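Local coordinates for regulatory protein (Pseudomonas aeruginosa, PDB 5J2Y), which represses transcription as a quorum-sensing and virulence-gene regulator, binding promoter DNA through a helix-turn-helix domain, at residues Gln27-Trp31 / Ser42-Asn46; Phe30-Phe34 / Leu57-Tyr61. All coordinates share one frame; numbering follows the deposited sequence.

Contact 1: Gln27-Trp31 / Ser42-Asn46; sequences QETFW and SRFEN. With nucleotides of chain C.
Glu-45 spans the two helices, its carboxylate oxygens each taking one N-H from helix 27-32. Trp-31 NE1 gives its N-H to Glu-45 OE2 at 2.9 Å, nearly straight at 170°; the acceptor lies in the indole plane, whereas the donor stands above the carboxylate plane. Gln-27 NE2 donates to Glu-45 OE1 (3.1 Å), again from above that plane. Glu-45 runs extended beyond CG (chi2 -179°), which carries the carboxylate to the indole edge. Its OE2 also forms a salt bridge with Arg-20, which probably favours the charged form in this buried place.

Apolar contact is slight: Trp-31 CZ3 comes within 4.0 Å of Phe-44 CD2, the two rings being inclined to each other by 57°.

The DNA bonds fall into two kinds. To the backbone, Gln-27 N donates to OP2 of DT7 of chain C, while Gln-27 NE2 (3.0 Å) and Ser-42 OG (2.7 Å) both reach OP2 of DA8 of chain C. Gln-27 NE2 thus serves phosphate and Glu-45 together, and the amide's OE1 is hydrogen-bonded to Gln-38, which fixes its rotation. Asn-46 ND2 makes hydrogen bonds to both OP1 of DA8 of chain C and Ser-42 O. To a base, Arg-43 reads the major-groove edge of DG10 of chain C, with NH1 to O6 (2.8 Å) and NH2 to N7 (3.0 Å), a bidentate pattern characteristic of guanine recognition.

Arg-43's base bonds are consistent with helix 38-45 being the recognition helix of the helix-turn-helix, helix 27-32 its partner; helix 9-22 adjoins both through Arg-20, and Trp-31 continues onto Leu-58 of helix 52-62.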
ATOM      1  N   GLN A  27       1.931   0.525   9.719  1.00 27.44           N
ATOM      2  CA  GLN A  27       2.658   0.224   8.502  1.00 26.48           C
ATOM      3  C   GLN A  27       2.792  -1.282   8.297  1.00 28.51           C
ATOM      4  O   GLN A  27       2.585  -1.760   7.209  1.00 29.14           O
ATOM      5  CB  GLN A  27       4.052   0.857   8.535  1.00 25.46           C
ATOM      6  CG  GLN A  27       4.013   2.366   8.415  1.00 26.83           C
ATOM      7  CD  GLN A  27       5.398   2.954   8.462  1.00 25.51           C
ATOM      8  OE1 GLN A  27       6.338   2.288   8.866  1.00 24.77           O
ATOM      9  NE2 GLN A  27       5.531   4.198   8.019  1.00 23.37           N
ATOM     10  N   GLU A  28       3.107  -2.018   9.355  1.00 29.57           N
ATOM     11  CA  GLU A  28       3.272  -3.472   9.253  1.00 32.20           C
ATOM     12  C   GLU A  28       1.994  -4.090   8.746  1.00 33.03           C
ATOM     13  O   GLU A  28       2.025  -4.930   7.841  1.00 29.52           O
ATOM     14  CB  GLU A  28       3.621  -4.068  10.625  1.00 34.70           C
ATOM     15  CG  GLU A  28       3.728  -5.606  10.739  1.00 43.14           C
ATOM     16  CD  GLU A  28       4.660  -6.274   9.725  1.00 47.62           C
ATOM     17  OE1 GLU A  28       5.687  -5.665   9.347  1.00 46.67           O
ATOM     18  OE2 GLU A  28       4.365  -7.432   9.318  1.00 49.95           O
ATOM     19  N   THR A  29       0.872  -3.669   9.347  1.00 32.36           N
ATOM     20  CA  THR A  29      -0.425  -4.275   9.068  1.00 31.51           C
ATOM     21  C   THR A  29      -0.780  -3.969   7.609  1.00 30.69           C
ATOM     22  O   THR A  29      -1.088  -4.835   6.838  1.00 32.75           O
ATOM     23  CB  THR A  29      -1.522  -3.735  10.034  1.00 33.38           C
ATOM     24  OG1 THR A  29      -1.274  -4.179  11.384  1.00 34.10           O
ATOM     25  CG2 THR A  29      -2.875  -4.226   9.645  1.00 32.60           C
ATOM     26  N   PHE A  30      -0.653  -2.713   7.235  1.00 29.95           N
ATOM     27  CA  PHE A  30      -1.078  -2.253   5.930  1.00 27.77           C
ATOM     28  C   PHE A  30      -0.183  -2.784   4.799  1.00 27.76           C
ATOM     29  O   PHE A  30      -0.661  -3.404   3.819  1.00 26.27           O
ATOM     30  CB  PHE A  30      -1.081  -0.741   5.936  1.00 26.14           C
ATOM     31  CG  PHE A  30      -1.517  -0.136   4.630  1.00 27.58           C
ATOM     32  CD1 PHE A  30      -2.867   0.037   4.333  1.00 27.49           C
ATOM     33  CD2 PHE A  30      -0.594   0.278   3.736  1.00 26.47           C
ATOM     34  CE1 PHE A  30      -3.259   0.615   3.160  1.00 26.84           C
ATOM     35  CE2 PHE A  30      -0.971   0.842   2.561  1.00 28.18           C
ATOM     36  CZ  PHE A  30      -2.303   1.001   2.249  1.00 27.96           C
ATOM     37  N   TRP A  31       1.122  -2.622   4.953  1.00 26.20           N
ATOM     38  CA  TRP A  31       2.013  -2.983   3.857  1.00 26.18           C
ATOM     39  C   TRP A  31       2.208  -4.486   3.651  1.00 25.93           C
ATOM     40  O   TRP A  31       2.459  -4.934   2.528  1.00 23.16           O
ATOM     41  CB  TRP A  31       3.322  -2.294   4.023  1.00 24.27           C
ATOM     42  CG  TRP A  31       3.186  -0.907   3.772  1.00 23.96           C
ATOM     43  CD1 TRP A  31       3.079   0.095   4.701  1.00 26.97           C
ATOM     44  CD2 TRP A  31       3.119  -0.283   2.489  1.00 23.90           C
ATOM     45  NE1 TRP A  31       2.948   1.317   4.069  1.00 26.19           N
ATOM     46  CE2 TRP A  31       2.987   1.109   2.712  1.00 24.27           C
ATOM     47  CE3 TRP A  31       3.159  -0.767   1.169  1.00 22.20           C
ATOM     48  CZ2 TRP A  31       2.922   2.017   1.686  1.00 24.76           C
ATOM     49  CZ3 TRP A  31       3.068   0.118   0.148  1.00 24.32           C
ATOM     50  CH2 TRP A  31       2.948   1.522   0.407  1.00 27.92           C
ATOM     51  N   SER A  42       7.790   2.376   5.040  1.00 24.96           N
ATOM     52  CA  SER A  42       8.203   3.679   5.602  1.00 25.88           C
ATOM     53  C   SER A  42       8.907   4.509   4.563  1.00 25.21           C
ATOM     54  O   SER A  42       8.661   5.713   4.426  1.00 21.52           O
ATOM     55  CB  SER A  42       9.167   3.511   6.778  1.00 30.05           C
ATOM     56  OG  SER A  42       9.750   4.775   7.159  1.00 26.67           O
ATOM     57  N   ARG A  43       9.811   3.884   3.836  1.00 24.28           N
ATOM     58  CA  ARG A  43      10.547   4.638   2.810  1.00 26.74           C
ATOM     59  C   ARG A  43       9.616   5.106   1.689  1.00 29.13           C
ATOM     60  O   ARG A  43       9.751   6.232   1.219  1.00 32.09           O
ATOM     61  CB  ARG A  43      11.699   3.835   2.285  1.00 29.66           C
ATOM     62  CG  ARG A  43      12.727   3.526   3.369  1.00 30.63           C
ATOM     63  CD  ARG A  43      13.994   2.833   2.848  1.00 34.46           C
ATOM     64  NE  ARG A  43      15.232   3.426   3.407  1.00 39.95           N
ATOM     65  CZ  ARG A  43      16.096   2.817   4.221  1.00 45.67           C
ATOM     66  NH1 ARG A  43      15.910   1.564   4.610  1.00 53.51           N
ATOM     67  NH2 ARG A  43      17.180   3.464   4.641  1.00 52.01           N
ATOM     68  N   PHE A  44       8.624   4.295   1.304  1.00 25.23           N
ATOM     69  CA  PHE A  44       7.649   4.741   0.258  1.00 25.93           C
ATOM     70  C   PHE A  44       6.800   5.947   0.710  1.00 24.41           C
ATOM     71  O   PHE A  44       6.612   6.887  -0.012  1.00 25.44           O
ATOM     72  CB  PHE A  44       6.695   3.597  -0.139  1.00 23.05           C
ATOM     73  CG  PHE A  44       7.363   2.442  -0.845  1.00 24.35           C
ATOM     74  CD1 PHE A  44       8.486   2.624  -1.634  1.00 26.39           C
ATOM     75  CD2 PHE A  44       6.799   1.195  -0.797  1.00 23.85           C
ATOM     76  CE1 PHE A  44       9.056   1.563  -2.315  1.00 27.84           C
ATOM     77  CE2 PHE A  44       7.328   0.132  -1.511  1.00 26.39           C
ATOM     78  CZ  PHE A  44       8.473   0.305  -2.261  1.00 28.31           C
ATOM     79  N   GLU A  45       6.270   5.866   1.917  1.00 26.27           N
ATOM     80  CA  GLU A  45       5.441   6.925   2.503  1.00 27.73           C
ATOM     81  C   GLU A  45       6.177   8.265   2.694  1.00 29.95           C
ATOM     82  O   GLU A  45       5.541   9.280   2.958  1.00 35.56           O
ATOM     83  CB  GLU A  45       4.881   6.480   3.847  1.00 23.93           C
ATOM     84  CG  GLU A  45       3.810   5.445   3.752  1.00 26.38           C
ATOM     85  CD  GLU A  45       3.246   5.015   5.089  1.00 26.73           C
ATOM     86  OE1 GLU A  45       3.562   5.675   6.110  1.00 30.62           O
ATOM     87  OE2 GLU A  45       2.477   4.016   5.113  1.00 24.83           O
ATOM     88  N   ASN A  46       7.498   8.231   2.591  1.00 31.67           N
ATOM     89  CA  ASN A  46       8.338   9.398   2.711  1.00 34.42           C
ATOM     90  C   ASN A  46       9.054   9.723   1.422  1.00 36.59           C
ATOM     91  O   ASN A  46      10.052  10.442   1.412  1.00 35.32           O
ATOM     92  CB  ASN A  46       9.309   9.201   3.875  1.00 38.18           C
ATOM     93  CG  ASN A  46       8.636   9.443   5.208  1.00 38.92           C
ATOM     94  OD1 ASN A  46       8.474  10.585   5.606  1.00 45.25           O
ATOM     95  ND2 ASN A  46       8.183   8.382   5.872  1.00 41.33           N
TER
ATOM     96  P    DA C   8       8.136   7.135   9.411  0.50 29.80           P
ATOM     97  OP1  DA C   8       7.741   8.518   9.109  0.50 30.11           O
ATOM     98  OP2  DA C   8       7.801   6.044   8.470  0.50 30.95           O
ATOM     99  O5'  DA C   8       9.712   7.083   9.654  0.50 29.07           O
ATOM    100  C5'  DA C   8      10.254   7.493  10.908  0.50 28.18           C
ATOM    101  C4'  DA C   8      11.765   7.483  10.908  0.50 27.78           C
ATOM    102  O4'  DA C   8      12.239   6.225  11.427  0.50 27.52           O
ATOM    103  C3'  DA C   8      12.477   7.661   9.574  0.50 30.04           C
ATOM    104  O3'  DA C   8      13.673   8.362   9.930  0.50 31.99           O
ATOM    105  C2'  DA C   8      12.721   6.228   9.119  0.50 28.71           C
ATOM    106  C1'  DA C   8      12.959   5.501  10.437  0.50 27.41           C
ATOM    107  N9   DA C   8      12.483   4.129  10.501  0.50 26.10           N
ATOM    108  C8   DA C   8      11.280   3.631  10.070  0.50 24.74           C
ATOM    109  N7   DA C   8      11.104   2.362  10.347  0.50 24.66           N
ATOM    110  C5   DA C   8      12.259   2.009  11.031  0.50 25.65           C
ATOM    111  C6   DA C   8      12.688   0.802  11.599  0.50 25.45           C
ATOM    112  N6   DA C   8      11.973  -0.326  11.572  0.50 26.11           N
ATOM    113  N1   DA C   8      13.896   0.786  12.200  0.50 26.06           N
ATOM    114  C2   DA C   8      14.612   1.912  12.229  0.50 25.56           C
ATOM    115  N3   DA C   8      14.314   3.110  11.736  0.50 26.86           N
ATOM    116  C4   DA C   8      13.109   3.093  11.147  0.50 26.35           C
ATOM    117  P    DT C   7       3.169   3.390  12.403  0.50 29.92           P
ATOM    118  OP1  DT C   7       2.201   4.396  11.901  0.50 29.58           O
ATOM    119  OP2  DT C   7       3.155   2.008  11.834  0.50 27.35           O
ATOM    120  O5'  DT C   7       4.629   3.985  12.288  0.50 28.48           O
ATOM    121  C5'  DT C   7       4.913   5.311  12.732  0.50 27.59           C
ATOM    122  C4'  DT C   7       6.371   5.636  12.500  0.50 26.95           C
ATOM    123  O4'  DT C   7       7.214   4.746  13.264  0.50 26.56           O
ATOM    124  C3'  DT C   7       6.864   5.544  11.055  0.50 26.60           C
ATOM    125  O3'  DT C   7       7.540   6.777  10.834  0.50 28.06           O
ATOM    126  C2'  DT C   7       7.829   4.369  11.066  0.50 26.28           C
ATOM    127  C1'  DT C   7       8.348   4.409  12.481  0.50 25.51           C
ATOM    128  N1   DT C   7       8.886   3.143  13.005  0.50 24.30           N
ATOM    129  C2   DT C   7      10.137   3.171  13.566  0.50 23.27           C
ATOM    130  O2   DT C   7      10.839   4.167  13.569  0.50 26.20           O
ATOM    131  N3   DT C   7      10.549   1.980  14.104  0.50 23.59           N
ATOM    132  C4   DT C   7       9.844   0.791  14.138  0.50 23.43           C
ATOM    133  O4   DT C   7      10.343  -0.204  14.655  0.50 23.01           O
ATOM    134  C5   DT C   7       8.531   0.839  13.546  0.50 22.22           C
ATOM    135  C7   DT C   7       7.700  -0.404  13.526  0.50 22.50           C
ATOM    136  C6   DT C   7       8.114   2.002  13.033  0.50 23.32           C
ATOM    137  P    DG C  10      20.817   6.886   7.641  0.50 42.34           P
ATOM    138  OP1  DG C  10      21.160   8.283   7.925  0.50 44.15           O
ATOM    139  OP2  DG C  10      20.324   6.539   6.283  0.50 48.16           O
ATOM    140  O5'  DG C  10      22.054   5.934   7.947  0.50 45.17           O
ATOM    141  C5'  DG C  10      22.371   5.549   9.292  0.50 41.99           C
ATOM    142  C4'  DG C  10      23.137   4.246   9.320  0.50 41.52           C
ATOM    143  O4'  DG C  10      22.216   3.130   9.330  0.50 37.79           O
ATOM    144  C3'  DG C  10      24.099   3.985   8.161  0.50 41.36           C
ATOM    145  O3'  DG C  10      25.198   3.266   8.729  0.50 42.61           O
ATOM    146  C2'  DG C  10      23.285   3.110   7.225  0.50 39.29           C
ATOM    147  C1'  DG C  10      22.401   2.316   8.182  0.50 36.10           C
ATOM    148  N9   DG C  10      21.079   2.005   7.654  0.50 33.47           N
ATOM    149  C8   DG C  10      20.235   2.866   6.996  0.50 33.87           C
ATOM    150  N7   DG C  10      19.103   2.310   6.658  0.50 33.95           N
ATOM    151  C5   DG C  10      19.204   1.009   7.126  0.50 30.90           C
ATOM    152  C6   DG C  10      18.283  -0.069   7.054  0.50 31.28           C
ATOM    153  O6   DG C  10      17.156  -0.090   6.544  0.50 32.90           O
ATOM    154  N1   DG C  10      18.785  -1.211   7.666  0.50 30.32           N
ATOM    155  C2   DG C  10      20.024  -1.312   8.253  0.50 28.83           C
ATOM    156  N2   DG C  10      20.332  -2.500   8.784  0.50 27.29           N
ATOM    157  N3   DG C  10      20.889  -0.317   8.325  0.50 28.86           N
ATOM    158  C4   DG C  10      20.415   0.807   7.751  0.50 30.20           C
TER

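Contact 2: Phe30-Phe34 / Leu57-Tyr61; sequences FWSRF and LLHFY
Phe-34 turns its ring edge onto one face of Tyr-61 in a T-shaped stack, with the planes at 86° and the centroids 5.2 Å apart. The touching atom is Phe-34 CZ, 3.7 Å from Tyr-61 CG and displaced toward the rim of the tyrosine ring. Phe-34 CE2 also lies over a face of Phe-30, whose CD2 in turn covers a face of the Trp-31 indole. At the edge of the Phe-30 ring, in its plane, sits Trp-31 CD1. Phe-30 CE1 meets Tyr-61 CE2 obliquely at 3.9 Å.

Leu-58 meets these rings obliquely with its two methyls: CD1 approaches Trp-31 CH2 (3.9 Å), and CD2 approaches Phe-34 CE2 (4.0 Å). Within the helical HTH domain, these contacts seat helix 27-32 and the residues following it against helix 52-62, forming part of the hydrophobic core; Met-12 and Ala-16 of helix 9-22 also touch Leu-58.

With chi1 at -177°, trans to the backbone N, the Tyr-61 ring presents its face to Phe-34 and takes OH to Asp-68 and Arg-23, both hydrogen-bonded to it. Arg-33 lies nearby, with its guanidinium tilted 20° from the tyrosine plane and NH1 in a salt bridge to Glu-25. Leu-71 of helix 68-75 touches Arg-33, Phe-34 and Tyr-61.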
ATOM      1  N   PHE A  30      -0.653  -2.713   7.235  1.00 29.95           N
ATOM      2  CA  PHE A  30      -1.078  -2.253   5.930  1.00 27.77           C
ATOM      3  C   PHE A  30      -0.183  -2.784   4.799  1.00 27.76           C
ATOM      4  O   PHE A  30      -0.661  -3.404   3.819  1.00 26.27           O
ATOM      5  CB  PHE A  30      -1.081  -0.741   5.936  1.00 26.14           C
ATOM      6  CG  PHE A  30      -1.517  -0.136   4.630  1.00 27.58           C
ATOM      7  CD1 PHE A  30      -2.867   0.037   4.333  1.00 27.49           C
ATOM      8  CD2 PHE A  30      -0.594   0.278   3.736  1.00 26.47           C
ATOM      9  CE1 PHE A  30      -3.259   0.615   3.160  1.00 26.84           C
ATOM     10  CE2 PHE A  30      -0.971   0.842   2.561  1.00 28.18           C
ATOM     11  CZ  PHE A  30      -2.303   1.001   2.249  1.00 27.96           C
ATOM     12  N   TRP A  31       1.122  -2.622   4.953  1.00 26.20           N
ATOM     13  CA  TRP A  31       2.013  -2.983   3.857  1.00 26.18           C
ATOM     14  C   TRP A  31       2.208  -4.486   3.651  1.00 25.93           C
ATOM     15  O   TRP A  31       2.459  -4.934   2.528  1.00 23.16           O
ATOM     16  CB  TRP A  31       3.322  -2.294   4.023  1.00 24.27           C
ATOM     17  CG  TRP A  31       3.186  -0.907   3.772  1.00 23.96           C
ATOM     18  CD1 TRP A  31       3.079   0.095   4.701  1.00 26.97           C
ATOM     19  CD2 TRP A  31       3.119  -0.283   2.489  1.00 23.90           C
ATOM     20  NE1 TRP A  31       2.948   1.317   4.069  1.00 26.19           N
ATOM     21  CE2 TRP A  31       2.987   1.109   2.712  1.00 24.27           C
ATOM     22  CE3 TRP A  31       3.159  -0.767   1.169  1.00 22.20           C
ATOM     23  CZ2 TRP A  31       2.922   2.017   1.686  1.00 24.76           C
ATOM     24  CZ3 TRP A  31       3.068   0.118   0.148  1.00 24.32           C
ATOM     25  CH2 TRP A  31       2.948   1.522   0.407  1.00 27.92           C
ATOM     26  N   SER A  32       2.004  -5.258   4.711  1.00 26.10           N
ATOM     27  CA  SER A  32       2.226  -6.686   4.617  1.00 26.32           C
ATOM     28  C   SER A  32       1.139  -7.407   3.846  1.00 27.55           C
ATOM     29  O   SER A  32       1.382  -8.505   3.378  1.00 32.46           O
ATOM     30  CB  SER A  32       2.463  -7.320   6.009  1.00 27.16           C
ATOM     31  OG  SER A  32       1.345  -7.121   6.845  1.00 31.09           O
ATOM     32  N   ARG A  33      -0.043  -6.799   3.671  1.00 29.01           N
ATOM     33  CA  ARG A  33      -1.082  -7.393   2.781  1.00 26.63           C
ATOM     34  C   ARG A  33      -0.577  -7.572   1.377  1.00 26.80           C
ATOM     35  O   ARG A  33      -1.132  -8.382   0.644  1.00 25.45           O
ATOM     36  CB  ARG A  33      -2.332  -6.520   2.661  1.00 28.61           C
ATOM     37  CG  ARG A  33      -3.003  -6.226   3.971  1.00 30.73           C
ATOM     38  CD  ARG A  33      -4.445  -5.815   3.773  1.00 34.07           C
ATOM     39  NE  ARG A  33      -5.079  -5.753   5.095  1.00 34.01           N
ATOM     40  CZ  ARG A  33      -5.221  -4.634   5.815  1.00 33.85           C
ATOM     41  NH1 ARG A  33      -4.853  -3.460   5.327  1.00 34.26           N
ATOM     42  NH2 ARG A  33      -5.773  -4.683   7.019  1.00 35.12           N
ATOM     43  N   PHE A  34       0.416  -6.749   0.998  1.00 25.07           N
ATOM     44  CA  PHE A  34       1.043  -6.772  -0.324  1.00 25.88           C
ATOM     45  C   PHE A  34       2.391  -7.519  -0.328  1.00 26.98           C
ATOM     46  O   PHE A  34       3.049  -7.594  -1.346  1.00 22.79           O
ATOM     47  CB  PHE A  34       1.264  -5.324  -0.843  1.00 25.26           C
ATOM     48  CG  PHE A  34       0.027  -4.461  -0.784  1.00 25.87           C
ATOM     49  CD1 PHE A  34      -0.986  -4.613  -1.714  1.00 25.00           C
ATOM     50  CD2 PHE A  34      -0.106  -3.476   0.179  1.00 27.51           C
ATOM     51  CE1 PHE A  34      -2.113  -3.831  -1.664  1.00 26.16           C
ATOM     52  CE2 PHE A  34      -1.248  -2.707   0.253  1.00 28.42           C
ATOM     53  CZ  PHE A  34      -2.249  -2.881  -0.687  1.00 27.12           C
ATOM     54  N   LEU A  57      -0.610  -2.000  -7.800  1.00 20.49           N
ATOM     55  CA  LEU A  57      -1.368  -2.666  -6.757  1.00 21.49           C
ATOM     56  C   LEU A  57      -2.048  -1.682  -5.840  1.00 22.31           C
ATOM     57  O   LEU A  57      -3.174  -1.926  -5.411  1.00 26.61           O
ATOM     58  CB  LEU A  57      -0.491  -3.540  -5.880  1.00 25.44           C
ATOM     59  CG  LEU A  57      -0.266  -4.960  -6.286  1.00 28.86           C
ATOM     60  CD1 LEU A  57       0.873  -5.488  -5.454  1.00 32.52           C
ATOM     61  CD2 LEU A  57      -1.510  -5.794  -6.073  1.00 27.97           C
ATOM     62  N   LEU A  58      -1.334  -0.626  -5.449  1.00 20.81           N
ATOM     63  CA  LEU A  58      -1.933   0.359  -4.555  1.00 23.38           C
ATOM     64  C   LEU A  58      -3.127   1.015  -5.225  1.00 23.54           C
ATOM     65  O   LEU A  58      -4.178   1.169  -4.599  1.00 27.66           O
ATOM     66  CB  LEU A  58      -0.945   1.436  -4.122  1.00 22.45           C
ATOM     67  CG  LEU A  58       0.091   0.907  -3.139  1.00 22.17           C
ATOM     68  CD1 LEU A  58       1.246   1.856  -3.101  1.00 22.27           C
ATOM     69  CD2 LEU A  58      -0.529   0.727  -1.755  1.00 22.66           C
ATOM     70  N   HIS A  59      -2.976   1.323  -6.503  1.00 24.95           N
ATOM     71  CA  HIS A  59      -4.074   1.886  -7.307  1.00 27.73           C
ATOM     72  C   HIS A  59      -5.357   1.044  -7.247  1.00 27.80           C
ATOM     73  O   HIS A  59      -6.421   1.510  -6.847  1.00 27.21           O
ATOM     74  CB  HIS A  59      -3.663   2.055  -8.753  1.00 27.00           C
ATOM     75  CG  HIS A  59      -4.782   2.519  -9.611  1.00 33.00           C
ATOM     76  ND1 HIS A  59      -5.316   3.788  -9.530  1.00 35.90           N
ATOM     77  CD2 HIS A  59      -5.520   1.859 -10.529  1.00 35.78           C
ATOM     78  CE1 HIS A  59      -6.303   3.901 -10.397  1.00 34.05           C
ATOM     79  NE2 HIS A  59      -6.452   2.740 -11.008  1.00 35.62           N
ATOM     80  N   PHE A  60      -5.229  -0.220  -7.581  1.00 26.89           N
ATOM     81  CA  PHE A  60      -6.399  -1.090  -7.612  1.00 27.46           C
ATOM     82  C   PHE A  60      -6.998  -1.322  -6.235  1.00 28.78           C
ATOM     83  O   PHE A  60      -8.210  -1.528  -6.098  1.00 30.06           O
ATOM     84  CB  PHE A  60      -6.039  -2.423  -8.276  1.00 25.74           C
ATOM     85  CG  PHE A  60      -5.747  -2.286  -9.738  1.00 28.98           C
ATOM     86  CD1 PHE A  60      -6.725  -1.771 -10.615  1.00 29.77           C
ATOM     87  CD2 PHE A  60      -4.517  -2.677 -10.268  1.00 29.69           C
ATOM     88  CE1 PHE A  60      -6.458  -1.643 -11.971  1.00 29.12           C
ATOM     89  CE2 PHE A  60      -4.261  -2.563 -11.633  1.00 29.50           C
ATOM     90  CZ  PHE A  60      -5.217  -2.045 -12.477  1.00 28.73           C
ATOM     91  N   TYR A  61      -6.139  -1.323  -5.227  1.00 26.22           N
ATOM     92  CA  TYR A  61      -6.588  -1.474  -3.852  1.00 26.78           C
ATOM     93  C   TYR A  61      -7.394  -0.281  -3.337  1.00 25.75           C
ATOM     94  O   TYR A  61      -8.462  -0.432  -2.766  1.00 28.66           O
ATOM     95  CB  TYR A  61      -5.381  -1.667  -2.935  1.00 23.76           C
ATOM     96  CG  TYR A  61      -5.744  -1.898  -1.490  1.00 22.78           C
ATOM     97  CD1 TYR A  61      -6.301  -3.083  -1.062  1.00 23.51           C
ATOM     98  CD2 TYR A  61      -5.515  -0.904  -0.533  1.00 24.68           C
ATOM     99  CE1 TYR A  61      -6.605  -3.304   0.289  1.00 23.17           C
ATOM    100  CE2 TYR A  61      -5.826  -1.106   0.796  1.00 24.09           C
ATOM    101  CZ  TYR A  61      -6.358  -2.308   1.210  1.00 24.50           C
ATOM    102  OH  TYR A  61      -6.681  -2.464   2.550  1.00 25.32           O
TER

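In the fold
Contacts 1 and 2 start from the same part of the chain and share Phe-30 and Trp-31, with centres about 10 Å apart. Helix 27-32 is common to both: from it, contact 1 reaches helix 38-45, and contact 2 reaches helix 52-62, the next helix in the chain. The sequence separation accordingly grows from 10 intervening residues to 22. All four segments belong to the RsaL-like helix-turn-helix domain. Contact 1 lies at the DNA, whereas the nearest atom of contact 2 is about 7 Å from it. One short helix, 27-32, thus touches both the DNA-binding helix 38-45 and, through a partly buried aromatic cluster, helix 52-62.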